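Local coordinates for uncharacterized protein (Borrelia turicatae, PDB 5VJ4), which is of unknown function but is a putative surface lipoprotein, differentially regulated in the tick-mammalian transmission cycle of relapsing fever spirochetes and possibly lipid binding, at residues 187-192 against 219-224; 235-240 against 273-278; 290-295 against 350-355. All coordinates share one frame; numbering follows the deposited sequence.

Contact 1: residues 187-192 against 219-224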
loop_
_atom_site.group_PDB
_atom_site.type_symbol
_atom_site.label_atom_id
_atom_site.label_comp_id
_atom_site.label_asym_id
_atom_site.label_seq_id
_atom_site.Cartn_x
_atom_site.Cartn_y
_atom_site.Cartn_z
ATOM N N LYS A 187 9.594 -8.801 -9.584
ATOM C CA LYS A 187 10.257 -8.141 -8.452
ATOM C C LYS A 187 9.346 -7.984 -7.216
ATOM O O LYS A 187 9.735 -8.340 -6.088
ATOM C CB LYS A 187 10.877 -6.809 -8.879
ATOM C CG LYS A 187 12.050 -7.020 -9.812
ATOM C CD LYS A 187 12.478 -5.779 -10.582
ATOM C CE LYS A 187 13.424 -6.194 -11.710
ATOM N NZ LYS A 187 14.201 -5.072 -12.300
ATOM N N ARG A 188 8.126 -7.500 -7.427
ATOM C CA ARG A 188 7.183 -7.379 -6.311
ATOM C C ARG A 188 7.040 -8.720 -5.593
ATOM O O ARG A 188 7.136 -8.790 -4.366
ATOM C CB ARG A 188 5.822 -6.848 -6.769
ATOM C CG ARG A 188 5.900 -5.579 -7.581
ATOM C CD ARG A 188 4.623 -4.766 -7.544
ATOM N NE ARG A 188 4.692 -3.637 -8.465
ATOM C CZ ARG A 188 4.553 -3.726 -9.787
ATOM N NH1 ARG A 188 4.322 -4.904 -10.387
ATOM N NH2 ARG A 188 4.657 -2.622 -10.510
ATOM N N TYR A 189 6.882 -9.789 -6.368
ATOM C CA TYR A 189 6.729 -11.093 -5.780
ATOM C C TYR A 189 7.980 -11.489 -4.974
ATOM O O TYR A 189 7.839 -11.987 -3.826
ATOM C CB TYR A 189 6.388 -12.126 -6.830
ATOM C CG TYR A 189 5.015 -12.039 -7.481
ATOM C CD1 TYR A 189 3.988 -11.255 -6.959
ATOM C CD2 TYR A 189 4.740 -12.802 -8.619
ATOM C CE1 TYR A 189 2.735 -11.215 -7.574
ATOM C CE2 TYR A 189 3.495 -12.790 -9.206
ATOM C CZ TYR A 189 2.500 -11.991 -8.692
ATOM O OH TYR A 189 1.284 -11.998 -9.334
ATOM N N ASP A 190 9.173 -11.224 -5.541
ATOM C CA ASP A 190 10.448 -11.394 -4.805
ATOM C C ASP A 190 10.363 -10.748 -3.431
ATOM O O ASP A 190 10.562 -11.414 -2.398
ATOM C CB ASP A 190 11.636 -10.800 -5.568
ATOM C CG ASP A 190 12.177 -11.734 -6.655
ATOM O OD1 ASP A 190 11.867 -12.946 -6.625
ATOM O OD2 ASP A 190 12.916 -11.245 -7.547
ATOM N N GLY A 191 9.978 -9.476 -3.421
ATOM C CA GLY A 191 9.874 -8.725 -2.183
ATOM C C GLY A 191 9.017 -9.437 -1.187
ATOM O O GLY A 191 9.409 -9.605 -0.032
ATOM N N LEU A 192 7.852 -9.893 -1.645
ATOM C CA LEU A 192 6.882 -10.496 -0.738
ATOM C C LEU A 192 7.443 -11.784 -0.165
ATOM O O LEU A 192 7.335 -12.032 1.044
ATOM C CB LEU A 192 5.559 -10.717 -1.438
ATOM C CG LEU A 192 4.758 -9.442 -1.744
ATOM C CD1 LEU A 192 3.789 -9.739 -2.855
ATOM C CD2 LEU A 192 4.010 -8.938 -0.549
ATOM N N PRO A 219 1.930 -20.804 -8.069
ATOM C CA PRO A 219 0.893 -20.465 -9.019
ATOM C C PRO A 219 1.061 -19.077 -9.629
ATOM O O PRO A 219 0.813 -18.902 -10.835
ATOM C CB PRO A 219 -0.353 -20.434 -8.152
ATOM C CG PRO A 219 -0.100 -21.436 -7.109
ATOM C CD PRO A 219 1.329 -21.221 -6.787
ATOM N N ARG A 220 1.475 -18.114 -8.797
ATOM C CA ARG A 220 1.498 -16.731 -9.202
ATOM C C ARG A 220 2.554 -16.494 -10.274
ATOM O O ARG A 220 2.336 -15.688 -11.187
ATOM C CB ARG A 220 1.620 -15.793 -7.998
ATOM C CG ARG A 220 0.536 -16.026 -6.949
ATOM C CD ARG A 220 0.750 -15.201 -5.677
ATOM N NE ARG A 220 -0.404 -15.251 -4.797
ATOM C CZ ARG A 220 -0.353 -15.261 -3.467
ATOM N NH1 ARG A 220 0.804 -15.233 -2.838
ATOM N NH2 ARG A 220 -1.474 -15.329 -2.745
ATOM N N PHE A 221 3.660 -17.234 -10.190
ATOM C CA PHE A 221 4.707 -17.176 -11.212
ATOM C C PHE A 221 4.276 -17.972 -12.433
ATOM O O PHE A 221 4.332 -17.460 -13.553
ATOM C CB PHE A 221 6.019 -17.719 -10.683
ATOM C CG PHE A 221 6.791 -16.746 -9.846
ATOM C CD1 PHE A 221 7.323 -15.605 -10.397
ATOM C CD2 PHE A 221 7.035 -17.009 -8.503
ATOM C CE1 PHE A 221 8.059 -14.710 -9.620
ATOM C CE2 PHE A 221 7.766 -16.123 -7.717
ATOM C CZ PHE A 221 8.276 -14.969 -8.278
ATOM N N ARG A 222 3.824 -19.211 -12.211
ATOM C CA ARG A 222 3.334 -20.060 -13.295
ATOM C C ARG A 222 2.362 -19.354 -14.226
ATOM O O ARG A 222 2.413 -19.551 -15.447
ATOM C CB ARG A 222 2.671 -21.305 -12.753
ATOM C CG ARG A 222 3.526 -22.532 -12.898
ATOM C CD ARG A 222 2.647 -23.730 -12.665
ATOM N NE ARG A 222 2.401 -23.956 -11.243
ATOM C CZ ARG A 222 3.254 -24.545 -10.408
ATOM N NH1 ARG A 222 4.466 -24.975 -10.833
ATOM N NH2 ARG A 222 2.877 -24.710 -9.138
ATOM N N LYS A 223 1.532 -18.493 -13.638
ATOM C CA LYS A 223 0.473 -17.786 -14.331
ATOM C C LYS A 223 0.986 -16.957 -15.523
ATOM O O LYS A 223 0.231 -16.652 -16.443
ATOM C CB LYS A 223 -0.321 -16.933 -13.321
ATOM C CG LYS A 223 -1.677 -16.402 -13.778
ATOM C CD LYS A 223 -2.670 -17.531 -14.035
ATOM C CE LYS A 223 -4.117 -17.071 -13.967
ATOM N NZ LYS A 223 -4.446 -15.877 -14.768
ATOM N N PHE A 224 2.274 -16.639 -15.540
ATOM C CA PHE A 224 2.820 -15.827 -16.626
ATOM C C PHE A 224 2.611 -16.476 -17.982
ATOM O O PHE A 224 2.174 -15.815 -18.933
ATOM C CB PHE A 224 4.303 -15.538 -16.391
ATOM C CG PHE A 224 4.559 -14.566 -15.287
ATOM C CD1 PHE A 224 3.599 -14.321 -14.298
ATOM C CD2 PHE A 224 5.774 -13.915 -15.208
ATOM C CE1 PHE A 224 3.840 -13.433 -13.266
ATOM C CE2 PHE A 224 6.026 -13.032 -14.171
ATOM C CZ PHE A 224 5.061 -12.803 -13.198
#

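Contact 2: residues 235-240 against 273-278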
loop_
_atom_site.group_PDB
_atom_site.type_symbol
_atom_site.label_atom_id
_atom_site.label_comp_id
_atom_site.label_asym_id
_atom_site.label_seq_id
_atom_site.Cartn_x
_atom_site.Cartn_y
_atom_site.Cartn_z
ATOM N N ASP A 235 -4.502 -5.811 -17.218
ATOM C CA ASP A 235 -5.181 -4.584 -16.806
ATOM C C ASP A 235 -6.253 -4.835 -15.726
ATOM O O ASP A 235 -6.948 -3.910 -15.310
ATOM C CB ASP A 235 -5.784 -3.853 -18.014
ATOM C CG ASP A 235 -4.724 -3.305 -18.970
ATOM O OD1 ASP A 235 -3.584 -3.037 -18.522
ATOM O OD2 ASP A 235 -5.044 -3.135 -20.174
ATOM N N ASP A 236 -6.393 -6.084 -15.283
ATOM C CA ASP A 236 -7.276 -6.393 -14.187
ATOM C C ASP A 236 -6.498 -7.160 -13.140
ATOM O O ASP A 236 -5.727 -8.071 -13.474
ATOM C CB ASP A 236 -8.465 -7.230 -14.678
ATOM C CG ASP A 236 -9.672 -7.171 -13.733
ATOM O OD1 ASP A 236 -9.821 -6.211 -12.932
ATOM O OD2 ASP A 236 -10.489 -8.105 -13.818
ATOM N N ILE A 237 -6.700 -6.809 -11.878
ATOM C CA ILE A 237 -5.999 -7.527 -10.832
ATOM C C ILE A 237 -6.340 -9.027 -10.888
ATOM O O ILE A 237 -5.448 -9.860 -10.735
ATOM C CB ILE A 237 -6.170 -6.897 -9.442
ATOM C CG1 ILE A 237 -7.603 -7.048 -8.966
ATOM C CG2 ILE A 237 -5.744 -5.425 -9.432
ATOM C CD1 ILE A 237 -7.743 -8.162 -7.957
ATOM N N TYR A 238 -7.591 -9.377 -11.191
ATOM C CA TYR A 238 -7.954 -10.816 -11.279
ATOM C C TYR A 238 -7.179 -11.531 -12.387
ATOM O O TYR A 238 -7.127 -12.751 -12.411
ATOM C CB TYR A 238 -9.451 -11.033 -11.513
ATOM C CG TYR A 238 -10.396 -10.718 -10.369
ATOM C CD1 TYR A 238 -10.650 -9.394 -9.964
ATOM C CD2 TYR A 238 -11.060 -11.738 -9.704
ATOM C CE1 TYR A 238 -11.528 -9.116 -8.904
ATOM C CE2 TYR A 238 -11.945 -11.471 -8.650
ATOM C CZ TYR A 238 -12.185 -10.174 -8.264
ATOM O OH TYR A 238 -13.072 -9.944 -7.228
ATOM N N GLY A 239 -6.573 -10.773 -13.302
ATOM C CA GLY A 239 -5.833 -11.367 -14.409
ATOM C C GLY A 239 -4.576 -12.031 -13.927
ATOM O O GLY A 239 -4.064 -12.928 -14.581
ATOM N N TRP A 240 -4.087 -11.585 -12.774
ATOM C CA TRP A 240 -2.847 -12.090 -12.191
ATOM C C TRP A 240 -3.025 -13.205 -11.185
ATOM O O TRP A 240 -2.069 -13.929 -10.889
ATOM C CB TRP A 240 -2.161 -10.956 -11.495
ATOM C CG TRP A 240 -1.820 -9.843 -12.369
ATOM C CD1 TRP A 240 -2.604 -8.774 -12.666
ATOM C CD2 TRP A 240 -0.567 -9.630 -13.030
ATOM N NE1 TRP A 240 -1.916 -7.891 -13.483
ATOM C CE2 TRP A 240 -0.663 -8.399 -13.719
ATOM C CE3 TRP A 240 0.635 -10.355 -13.097
ATOM C CZ2 TRP A 240 0.391 -7.887 -14.479
ATOM C CZ3 TRP A 240 1.691 -9.841 -13.852
ATOM C CH2 TRP A 240 1.561 -8.618 -14.534
ATOM N N VAL A 273 -5.432 -0.554 -4.959
ATOM C CA VAL A 273 -4.351 -1.030 -4.140
ATOM C C VAL A 273 -3.321 -1.795 -4.987
ATOM O O VAL A 273 -2.126 -1.712 -4.736
ATOM C CB VAL A 273 -4.985 -1.894 -3.037
ATOM C CG1 VAL A 273 -4.182 -3.128 -2.729
ATOM C CG2 VAL A 273 -5.237 -1.041 -1.822
ATOM N N GLY A 274 -3.780 -2.525 -5.999
ATOM C CA GLY A 274 -2.876 -3.263 -6.866
ATOM C C GLY A 274 -2.555 -4.672 -6.400
ATOM O O GLY A 274 -2.790 -5.070 -5.248
ATOM N N VAL A 275 -2.005 -5.436 -7.322
ATOM C CA VAL A 275 -1.738 -6.832 -7.059
ATOM C C VAL A 275 -0.825 -7.086 -5.864
ATOM O O VAL A 275 -1.024 -8.049 -5.138
ATOM C CB VAL A 275 -1.090 -7.455 -8.270
ATOM C CG1 VAL A 275 -0.723 -8.891 -7.981
ATOM C CG2 VAL A 275 -2.035 -7.352 -9.455
ATOM N N TYR A 276 0.190 -6.249 -5.696
ATOM C CA TYR A 276 1.113 -6.392 -4.599
ATOM C C TYR A 276 0.365 -6.440 -3.275
ATOM O O TYR A 276 0.552 -7.386 -2.508
ATOM C CB TYR A 276 2.056 -5.229 -4.625
ATOM C CG TYR A 276 3.095 -5.179 -3.553
ATOM C CD1 TYR A 276 4.252 -5.910 -3.671
ATOM C CD2 TYR A 276 2.960 -4.336 -2.456
ATOM C CE1 TYR A 276 5.254 -5.824 -2.721
ATOM C CE2 TYR A 276 3.952 -4.247 -1.492
ATOM C CZ TYR A 276 5.100 -4.988 -1.642
ATOM O OH TYR A 276 6.081 -4.925 -0.695
ATOM N N TYR A 277 -0.490 -5.454 -3.003
ATOM C CA TYR A 277 -1.255 -5.520 -1.736
ATOM C C TYR A 277 -2.354 -6.559 -1.724
ATOM O O TYR A 277 -2.674 -7.074 -0.668
ATOM C CB TYR A 277 -1.815 -4.183 -1.298
ATOM C CG TYR A 277 -0.713 -3.245 -1.020
ATOM C CD1 TYR A 277 -0.138 -2.489 -2.044
ATOM C CD2 TYR A 277 -0.179 -3.157 0.249
ATOM C CE1 TYR A 277 0.934 -1.658 -1.797
ATOM C CE2 TYR A 277 0.893 -2.342 0.504
ATOM C CZ TYR A 277 1.453 -1.601 -0.522
ATOM O OH TYR A 277 2.525 -0.776 -0.273
ATOM N N VAL A 278 -2.911 -6.870 -2.890
ATOM C CA VAL A 278 -3.981 -7.803 -2.919
ATOM C C VAL A 278 -3.454 -9.169 -2.526
ATOM O O VAL A 278 -4.037 -9.821 -1.675
ATOM C CB VAL A 278 -4.688 -7.872 -4.272
ATOM C CG1 VAL A 278 -5.589 -9.108 -4.332
ATOM C CG2 VAL A 278 -5.539 -6.645 -4.463
#

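Contact 3: residues 290-295 against 350-355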
loop_
_atom_site.group_PDB
_atom_site.type_symbol
_atom_site.label_atom_id
_atom_site.label_comp_id
_atom_site.label_asym_id
_atom_site.label_seq_id
_atom_site.Cartn_x
_atom_site.Cartn_y
_atom_site.Cartn_z
ATOM N N ILE A 290 -6.582 -20.819 8.269
ATOM C CA ILE A 290 -6.027 -22.142 8.596
ATOM C C ILE A 290 -5.875 -22.326 10.090
ATOM O O ILE A 290 -6.228 -23.374 10.603
ATOM C CB ILE A 290 -4.753 -22.475 7.830
ATOM C CG1 ILE A 290 -5.144 -22.678 6.365
ATOM C CG2 ILE A 290 -4.205 -23.800 8.269
ATOM C CD1 ILE A 290 -4.009 -22.841 5.375
ATOM N N GLU A 291 -5.422 -21.296 10.786
ATOM C CA GLU A 291 -5.255 -21.412 12.223
ATOM C C GLU A 291 -6.556 -21.554 12.958
ATOM O O GLU A 291 -6.637 -22.298 13.924
ATOM C CB GLU A 291 -4.422 -20.268 12.820
ATOM C CG GLU A 291 -2.943 -20.400 12.497
ATOM C CD GLU A 291 -2.433 -21.825 12.652
ATOM O OE1 GLU A 291 -2.792 -22.469 13.667
ATOM O OE2 GLU A 291 -1.689 -22.295 11.754
ATOM N N HIS A 292 -7.573 -20.849 12.494
ATOM C CA HIS A 292 -8.888 -20.909 13.114
ATOM C C HIS A 292 -9.427 -22.342 13.031
ATOM O O HIS A 292 -9.965 -22.871 13.992
ATOM C CB HIS A 292 -9.805 -19.926 12.410
ATOM C CG HIS A 292 -11.258 -20.166 12.647
ATOM N ND1 HIS A 292 -12.006 -21.070 11.906
ATOM C CD2 HIS A 292 -12.119 -19.584 13.519
ATOM C CE1 HIS A 292 -13.254 -21.056 12.342
ATOM N NE2 HIS A 292 -13.351 -20.158 13.312
ATOM N N ASP A 293 -9.259 -22.976 11.884
ATOM C CA ASP A 293 -9.718 -24.351 11.746
ATOM C C ASP A 293 -9.007 -25.288 12.660
ATOM O O ASP A 293 -9.634 -26.155 13.231
ATOM C CB ASP A 293 -9.621 -24.813 10.307
ATOM C CG ASP A 293 -10.482 -23.964 9.391
ATOM O OD1 ASP A 293 -11.026 -22.925 9.864
ATOM O OD2 ASP A 293 -10.619 -24.327 8.208
ATOM N N GLU A 294 -7.698 -25.112 12.822
ATOM C CA GLU A 294 -6.948 -25.917 13.784
ATOM C C GLU A 294 -7.542 -25.766 15.168
ATOM O O GLU A 294 -7.733 -26.763 15.867
ATOM C CB GLU A 294 -5.470 -25.531 13.813
ATOM C CG GLU A 294 -4.699 -25.736 12.521
ATOM C CD GLU A 294 -4.667 -27.173 12.041
ATOM O OE1 GLU A 294 -4.883 -28.097 12.858
ATOM O OE2 GLU A 294 -4.402 -27.377 10.833
ATOM N N ALA A 295 -7.862 -24.522 15.534
ATOM C CA ALA A 295 -8.441 -24.220 16.841
ATOM C C ALA A 295 -9.836 -24.795 16.956
ATOM O O ALA A 295 -10.265 -25.162 18.044
ATOM C CB ALA A 295 -8.426 -22.714 17.130
ATOM N N ASN A 350 -2.179 -15.316 15.624
ATOM C CA ASN A 350 -1.626 -15.610 16.933
ATOM C C ASN A 350 -2.704 -15.919 17.954
ATOM O O ASN A 350 -2.595 -16.916 18.678
ATOM C CB ASN A 350 -0.699 -14.483 17.395
ATOM C CG ASN A 350 0.606 -14.422 16.583
ATOM O OD1 ASN A 350 0.915 -15.305 15.786
ATOM N ND2 ASN A 350 1.367 -13.363 16.786
ATOM N N TYR A 351 -3.760 -15.112 17.978
ATOM C CA TYR A 351 -4.899 -15.398 18.856
ATOM C C TYR A 351 -5.415 -16.821 18.654
ATOM O O TYR A 351 -5.601 -17.549 19.629
ATOM C CB TYR A 351 -5.998 -14.355 18.704
ATOM C CG TYR A 351 -5.685 -13.012 19.352
ATOM C CD1 TYR A 351 -4.396 -12.696 19.816
ATOM C CD2 TYR A 351 -6.678 -12.039 19.472
ATOM C CE1 TYR A 351 -4.123 -11.458 20.390
ATOM C CE2 TYR A 351 -6.418 -10.796 20.048
ATOM C CZ TYR A 351 -5.142 -10.508 20.504
ATOM O OH TYR A 351 -4.886 -9.283 21.079
ATOM N N PHE A 352 -5.561 -17.239 17.403
ATOM C CA PHE A 352 -6.026 -18.593 17.122
ATOM C C PHE A 352 -5.037 -19.673 17.508
ATOM O O PHE A 352 -5.446 -20.786 17.848
ATOM C CB PHE A 352 -6.448 -18.773 15.652
ATOM C CG PHE A 352 -7.744 -18.120 15.325
ATOM C CD1 PHE A 352 -8.905 -18.501 15.974
ATOM C CD2 PHE A 352 -7.813 -17.109 14.376
ATOM C CE1 PHE A 352 -10.113 -17.889 15.678
ATOM C CE2 PHE A 352 -9.014 -16.488 14.082
ATOM C CZ PHE A 352 -10.165 -16.883 14.729
ATOM N N ILE A 353 -3.749 -19.365 17.418
ATOM C CA ILE A 353 -2.715 -20.353 17.726
ATOM C C ILE A 353 -2.699 -20.584 19.240
ATOM O O ILE A 353 -2.772 -21.728 19.702
ATOM C CB ILE A 353 -1.337 -19.935 17.175
ATOM C CG1 ILE A 353 -1.311 -20.185 15.676
ATOM C CG2 ILE A 353 -0.216 -20.748 17.802
ATOM C CD1 ILE A 353 -0.111 -19.606 14.946
ATOM N N ILE A 354 -2.637 -19.490 19.996
ATOM C CA ILE A 354 -2.773 -19.549 21.443
ATOM C C ILE A 354 -4.018 -20.336 21.811
ATOM O O ILE A 354 -3.938 -21.292 22.579
ATOM C CB ILE A 354 -2.798 -18.139 22.045
ATOM C CG1 ILE A 354 -1.381 -17.549 22.021
ATOM C CG2 ILE A 354 -3.404 -18.140 23.439
ATOM C CD1 ILE A 354 -1.347 -16.029 21.926
ATOM N N LEU A 355 -5.148 -19.963 21.216
ATOM C CA LEU A 355 -6.386 -20.658 21.478
ATOM C C LEU A 355 -6.284 -22.163 21.198
ATOM O O LEU A 355 -6.829 -22.959 21.939
ATOM C CB LEU A 355 -7.526 -20.051 20.683
ATOM C CG LEU A 355 -8.886 -20.630 21.086
ATOM C CD1 LEU A 355 -9.372 -20.048 22.408
ATOM C CD2 LEU A 355 -9.917 -20.465 19.984
#

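Contact 1: residues 187-192 against 219-224
Tyr189, Arg220, Phe221 and Phe224 share one first torsion: in each, CG stands anti to the carbonyl carbon and beside the backbone N, with chi1 between -55° and -80°. From helix 176-201 this brings the Tyr189 ring up against residues 219-224, while the Phe221 side chain runs past it in the opposite direction. The two rings meet as a T-shaped pair, the edge of Tyr189 directed at a face of Phe221, with centroids 5.5 Å apart and planes at 89°. The touching corner of the tyrosine is CD2, which stands over that face toward its rim, 4.0 Å from Phe221 CE1. Nearer the backbone, Tyr189 CB reaches Phe221 CZ at 3.7 Å.

Further along the same ring, Tyr189 CE2 packs against Arg220 CB at 3.7 Å and has the Arg220 carbonyl oxygen near the ring plane. Tyr189 CE2 also meets Phe224 CE1, at 4.1 Å. Arg220 thus contributes CB and its carbonyl oxygen; its extended chain carries the guanidinium away to Asp283 and Asp245, with which it forms salt bridges. Asp190, at the margin, directs its carboxylate to Lys163 and Tyr126, and Phe221 packs on Thr162 and Ala166 of helix 145-171.

No hydrogen bond joins 187-192 to 219-224. Residues 219-224 meet helix 176-201 through buried aromatic and aliphatic packing, and the charged ends of Arg220 and Asp190 are paired with residues of other helices, an arrangement consistent with the core of an all-helical domain.

Contact 2: residues 235-240 against 273-278
The loop between helix 224-229 and helix 243-256 lies here against the long helix 263-301, at a point where that helix is kinked. Val275 sits at the centre of the contact. Its CG2 methyl, anti to the carbonyl carbon and beside the backbone N, stands over the face of the Trp240 five-membered ring in a CH-pi contact, 4.0 Å from the centroid and 29° off the ring normal. The closest ring atom is Trp240 CD1, 3.6 Å from Val275 CG2, and the two side chains cross at about a right angle. The same methyl also meets Ile237, whose CB lies 4.2 Å from Val275 CG2, so one branch of the valine fills the angle between two loop side chains.

The kink falls within this segment. Val275 N and Tyr276 N lack the usual helical hydrogen bonds back along the chain, and Gly274 has phi/psi of 89°/165°, a conformation in which any CB would collide with Val273 O. Ile237 CG2 approaches the glycine itself, 4.4 Å from Gly274 CA. One turn on, Ile237 CD1 comes to 4.3 Å from Val278 CG1, with Ile237 CG1 flanked by both its backbone N and its carbonyl carbon, a sterically demanding rotamer.

On the loop side, residues 237-240 curl like a helix but lack its hydrogen-bond ladder, although Trp240 N still bonds to Ile237 O at 3.0 Å. The indole N-H is given to Met234 O, a bond that helps fix the ring's rotation, and Leu182 and Met185 of helix 176-201 pack on the same indole. Beyond the kink, Tyr277 meets Tyr277 of the second subunit, ring to ring.

Contact 3: residues 290-295 against 350-355
His292 and Phe352 form the heart of this contact, their side chains running alongside each other in the same direction. His292 CB stands almost exactly over the centre of the Phe352 ring in a CH-pi contact, 3.7 Å from the centroid. The imidazole then turns an edge toward the same face in an offset edge-to-face pair with planes at 88°, and His292 CD2 lies 3.4 Å from Phe352 CE1. Glu291, bent at chi2, lays its aliphatic CG 3.6 Å from Ile353 CG1, and a turn further on Ala295 CB meets Leu355 CD2 at 3.9 Å.

A second shell helps orient the imidazole. His292 ND1 gives a nearly straight hydrogen bond, 2.9 Å long at 173°, to Asp293 OD1, which lies in the ring plane and so helps hold the ring's rotation. The nearby carboxylate would probably polarise the ring. Leu315 of helix 308-334 packs on both His292 and Phe352.

The segment axes approach to 8.3 Å and run nearly parallel at 20°, as in helix-bundle packing, with helices 263-301, 308-334 and 345-365 meeting here.

Contacts 1 and 2 are buried and adjacent, their centres 12 Å apart: Lys223 NZ probably hydrogen-bonds to Gly239 O, and Arg188 and Leu192 pack on Tyr276. Both also reach the second subunit. Contact 3 is only partly buried, about 28 Å from each of the others between centres, and no other protein chain of the assembly touches it. Helix 263-301 links contacts 2 and 3, its kinked part meeting a loop in the former and its later turns a near-parallel helix in the latter. The chemistry differs: contact 1 is an aromatic cluster, contact 2 valine and isoleucine methyls around an indole, and contact 3 mixes apolar packing with polar side chains.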